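Local coordinates for large adhesion protein (Lap) involved in biofilm formation (Marinobacter hydrocarbonoclasticus, PDB 6XI3) that probably helps extend the adhesin away from the bacterial cell during biofilm formation, through tandem Ig-like domains with calcium ions bound at their junctions, at residues 144-158 with 170-182. Sequence-based numbering, arbitrary orientation.
Sequences SGTTTDVAPNGQVAI and ATATVGADGSYSL. With CA (calcium ion), chain E.
Tyr180 lays its ring over the backbone of Gly145, whose CA sits 3.9 Å from the ring centroid, while CG2 of Val156 presses on the opposite face. A chi1 of 68° sets CG between the backbone N and carbonyl carbon of Tyr180 and folds the ring across the neighbouring strand; the Tyr180 OH is hydrogen-bonded to Thr128 O. CG2 of Val156 also meets CG2 of Val174 at 3.7 Å, and the tips of Ile158 and Leu182 touch through their CD1 atoms. This is the interior of an Ig-like beta-sandwich: strands 144-148 and 180-182 pair antiparallel in one sheet, 155-158 and 170-173 in the other. On the outer side of the second sheet, Gln155, bent at chi2 (-64°), bridges two threonines: OE1 accepts from Thr171 OG1 in the carbonyl plane at 2.8 Å, and NE2 donates to Thr173 OG1, close to the amide plane, with an N-H...O angle of 159°. Held at both ends, the amide is restrained from rotating. Near the domain end, Thr147 OG1 donates to a lone pair of Gly178 O at 2.6 Å. Two residues after Thr147, Asp149 OD2 binds calcium at 2.1 Å, in a site completed by Asp95, Asp121, Thr123, Asn205 and a water.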
loop_
_atom_site.group_PDB
_atom_site.type_symbol
_atom_site.label_atom_id
_atom_site.label_comp_id
_atom_site.label_asym_id
_atom_site.label_seq_id
_atom_site.Cartn_x
_atom_site.Cartn_y
_atom_site.Cartn_z
ATOM N N SER A 144 1.005 21.202 12.188
ATOM C CA SER A 144 1.054 22.268 13.203
ATOM C C SER A 144 0.778 21.597 14.537
ATOM O O SER A 144 0.395 20.432 14.521
ATOM C CB SER A 144 0.100 23.384 12.890
ATOM O OG SER A 144 -1.226 22.999 13.191
ATOM N N GLY A 145 1.022 22.302 15.633
ATOM C CA GLY A 145 0.696 21.776 16.956
ATOM C C GLY A 145 0.826 22.832 18.023
ATOM O O GLY A 145 1.130 23.991 17.710
ATOM N N THR A 146 0.623 22.387 19.247
ATOM C CA THR A 146 0.556 23.220 20.461
ATOM C C THR A 146 1.428 22.503 21.465
ATOM O O THR A 146 1.582 21.280 21.331
ATOM C CB THR A 146 -0.876 23.379 21.011
ATOM O OG1 THR A 146 -1.333 22.083 21.409
ATOM C CG2 THR A 146 -1.832 23.980 20.013
ATOM N N THR A 147 1.939 23.237 22.446
ATOM C CA THR A 147 2.583 22.618 23.617
ATOM C C THR A 147 2.123 23.355 24.861
ATOM O O THR A 147 1.693 24.492 24.736
ATOM C CB THR A 147 4.117 22.638 23.484
ATOM O OG1 THR A 147 4.565 23.991 23.493
ATOM C CG2 THR A 147 4.576 21.935 22.226
ATOM N N THR A 148 2.328 22.724 26.008
ATOM C CA THR A 148 2.135 23.314 27.347
ATOM C C THR A 148 3.383 22.978 28.164
ATOM O O THR A 148 3.799 21.817 28.149
ATOM C CB THR A 148 0.855 22.752 27.993
ATOM O OG1 THR A 148 -0.220 23.025 27.102
ATOM C CG2 THR A 148 0.549 23.367 29.337
ATOM N N ASP A 149 3.946 23.966 28.863
ATOM C CA ASP A 149 5.161 23.806 29.696
ATOM C C ASP A 149 6.370 23.315 28.884
ATOM O O ASP A 149 7.239 22.667 29.455
ATOM C CB ASP A 149 4.941 22.846 30.864
ATOM C CG ASP A 149 5.924 23.157 31.996
ATOM O OD1 ASP A 149 6.397 24.296 31.993
ATOM O OD2 ASP A 149 6.239 22.250 32.800
ATOM N N VAL A 150 6.446 23.636 27.603
ATOM C CA VAL A 150 7.672 23.435 26.780
ATOM C C VAL A 150 8.248 24.812 26.457
ATOM O O VAL A 150 7.481 25.659 25.990
ATOM C CB VAL A 150 7.352 22.663 25.487
ATOM C CG1 VAL A 150 8.599 22.507 24.611
ATOM C CG2 VAL A 150 6.722 21.328 25.809
ATOM N N ALA A 151 9.543 25.019 26.712
ATOM C CA ALA A 151 10.198 26.345 26.620
ATOM C C ALA A 151 10.199 26.809 25.173
ATOM O O ALA A 151 10.546 26.039 24.285
ATOM C CB ALA A 151 11.621 26.301 27.154
ATOM N N PRO A 152 9.871 28.082 24.889
ATOM C CA PRO A 152 10.127 28.642 23.561
ATOM C C PRO A 152 11.579 28.382 23.126
ATOM O O PRO A 152 12.441 28.259 23.998
ATOM C CB PRO A 152 9.809 30.130 23.747
ATOM C CG PRO A 152 8.771 30.128 24.832
ATOM C CD PRO A 152 9.211 29.037 25.790
ATOM N N ASN A 153 11.784 28.197 21.813
ATOM C CA ASN A 153 13.055 27.770 21.158
ATOM C C ASN A 153 13.376 26.305 21.462
ATOM O O ASN A 153 14.366 25.826 20.911
ATOM C CB ASN A 153 14.239 28.675 21.517
ATOM C CG ASN A 153 14.063 30.012 20.847
ATOM O OD1 ASN A 153 14.000 30.075 19.621
ATOM N ND2 ASN A 153 13.860 31.049 21.639
ATOM N N GLY A 154 12.563 25.613 22.267
ATOM C CA GLY A 154 12.578 24.145 22.340
ATOM C C GLY A 154 12.331 23.537 20.961
ATOM O O GLY A 154 11.760 24.228 20.090
ATOM N N GLN A 155 12.784 22.305 20.762
ATOM C CA GLN A 155 12.675 21.587 19.468
ATOM C C GLN A 155 11.635 20.484 19.616
ATOM O O GLN A 155 11.649 19.787 20.653
ATOM C CB GLN A 155 14.028 20.998 19.046
ATOM C CG GLN A 155 15.059 22.071 18.699
ATOM C CD GLN A 155 14.618 22.856 17.489
ATOM O OE1 GLN A 155 14.400 22.289 16.422
ATOM N NE2 GLN A 155 14.414 24.156 17.657
ATOM N N VAL A 156 10.803 20.322 18.593
ATOM C CA VAL A 156 9.849 19.186 18.486
ATOM C C VAL A 156 10.413 18.227 17.448
ATOM O O VAL A 156 10.640 18.680 16.305
ATOM C CB VAL A 156 8.444 19.658 18.101
ATOM C CG1 VAL A 156 7.498 18.482 17.917
ATOM C CG2 VAL A 156 7.910 20.633 19.112
ATOM N N ALA A 157 10.700 16.991 17.878
ATOM C CA ALA A 157 11.169 15.905 17.013
ATOM C C ALA A 157 9.933 15.315 16.337
ATOM O O ALA A 157 9.007 14.874 17.077
ATOM C CB ALA A 157 11.960 14.879 17.812
ATOM N N ILE A 158 9.925 15.329 15.005
ATOM C CA ILE A 158 8.802 14.818 14.166
ATOM C C ILE A 158 9.275 13.653 13.312
ATOM O O ILE A 158 10.360 13.744 12.638
ATOM C CB ILE A 158 8.157 15.923 13.323
ATOM C CG1 ILE A 158 7.507 16.962 14.239
ATOM C CG2 ILE A 158 7.139 15.320 12.358
ATOM C CD1 ILE A 158 7.323 18.308 13.612
ATOM N N ALA A 170 11.842 15.220 10.831
ATOM C CA ALA A 170 11.771 16.689 10.711
ATOM C C ALA A 170 11.838 17.283 12.110
ATOM O O ALA A 170 11.744 16.526 13.078
ATOM C CB ALA A 170 10.536 17.137 9.969
ATOM N N THR A 171 12.053 18.587 12.176
ATOM C CA THR A 171 12.184 19.303 13.459
ATOM C C THR A 171 11.483 20.650 13.324
ATOM O O THR A 171 11.446 21.209 12.231
ATOM C CB THR A 171 13.658 19.346 13.883
ATOM O OG1 THR A 171 13.638 19.879 15.204
ATOM C CG2 THR A 171 14.514 20.196 12.971
ATOM N N ALA A 172 10.857 21.104 14.401
ATOM C CA ALA A 172 10.196 22.416 14.446
ATOM C C ALA A 172 10.548 23.091 15.767
ATOM O O ALA A 172 10.695 22.396 16.783
ATOM C CB ALA A 172 8.702 22.275 14.298
ATOM N N THR A 173 10.540 24.407 15.739
ATOM C CA THR A 173 10.885 25.267 16.898
ATOM C C THR A 173 9.597 25.732 17.578
ATOM O O THR A 173 8.696 26.237 16.893
ATOM C CB THR A 173 11.755 26.435 16.419
ATOM O OG1 THR A 173 12.945 25.808 15.948
ATOM C CG2 THR A 173 12.072 27.429 17.516
ATOM N N VAL A 174 9.522 25.535 18.881
ATOM C CA VAL A 174 8.401 26.014 19.723
ATOM C C VAL A 174 8.490 27.544 19.825
ATOM O O VAL A 174 9.567 28.041 20.212
ATOM C CB VAL A 174 8.460 25.315 21.086
ATOM C CG1 VAL A 174 7.426 25.867 22.052
ATOM C CG2 VAL A 174 8.306 23.813 20.920
ATOM N N GLY A 175 7.398 28.239 19.490
ATOM C CA GLY A 175 7.250 29.702 19.572
ATOM C C GLY A 175 6.942 30.176 20.991
ATOM O O GLY A 175 6.825 29.337 21.922
ATOM N N ALA A 176 6.781 31.491 21.151
ATOM C CA ALA A 176 6.512 32.157 22.446
ATOM C C ALA A 176 5.181 31.647 23.007
ATOM O O ALA A 176 5.121 31.370 24.211
ATOM C CB ALA A 176 6.530 33.665 22.276
ATOM N N ASP A 177 4.172 31.443 22.160
ATOM C CA ASP A 177 2.832 30.946 22.599
ATOM C C ASP A 177 2.815 29.411 22.706
ATOM O O ASP A 177 1.734 28.841 22.970
ATOM C CB ASP A 177 1.732 31.436 21.657
ATOM C CG ASP A 177 1.786 30.837 20.256
ATOM O OD1 ASP A 177 2.677 30.001 20.000
ATOM O OD2 ASP A 177 0.954 31.235 19.415
ATOM N N GLY A 178 3.953 28.748 22.476
ATOM C CA GLY A 178 4.095 27.287 22.598
ATOM C C GLY A 178 3.658 26.533 21.344
ATOM O O GLY A 178 3.674 25.288 21.390
ATOM N N SER A 179 3.259 27.236 20.274
ATOM C CA SER A 179 2.839 26.624 18.989
ATOM C C SER A 179 4.062 26.329 18.110
ATOM O O SER A 179 5.150 26.888 18.336
ATOM C CB SER A 179 1.817 27.460 18.262
ATOM O OG SER A 179 2.401 28.624 17.724
ATOM N N TYR A 180 3.909 25.392 17.182
ATOM C CA TYR A 180 4.953 25.022 16.199
ATOM C C TYR A 180 4.214 24.590 14.936
ATOM O O TYR A 180 2.995 24.250 15.023
ATOM C CB TYR A 180 5.878 23.934 16.748
ATOM C CG TYR A 180 5.186 22.604 16.925
ATOM C CD1 TYR A 180 5.123 21.679 15.885
ATOM C CD2 TYR A 180 4.584 22.275 18.134
ATOM C CE1 TYR A 180 4.474 20.464 16.045
ATOM C CE2 TYR A 180 3.938 21.058 18.308
ATOM C CZ TYR A 180 3.856 20.170 17.252
ATOM O OH TYR A 180 3.248 18.969 17.451
ATOM N N SER A 181 4.885 24.719 13.804
ATOM C CA SER A 181 4.306 24.386 12.480
ATOM C C SER A 181 5.429 24.114 11.481
ATOM O O SER A 181 6.549 24.614 11.696
ATOM C CB SER A 181 3.411 25.478 11.992
ATOM O OG SER A 181 4.193 26.571 11.576
ATOM N N LEU A 182 5.128 23.281 10.482
ATOM C CA LEU A 182 5.975 23.087 9.292
ATOM C C LEU A 182 5.076 23.113 8.062
ATOM O O LEU A 182 3.918 22.596 8.124
ATOM C CB LEU A 182 6.686 21.743 9.379
ATOM C CG LEU A 182 7.754 21.615 10.458
ATOM C CD1 LEU A 182 8.266 20.189 10.484
ATOM C CD2 LEU A 182 8.907 22.592 10.215
HETATM CA CA CA E . 5.567 21.346 34.630
HETATM O O HOH W 1 0.543 26.110 22.115
HETATM O O HOH W 2 5.385 19.150 33.712
#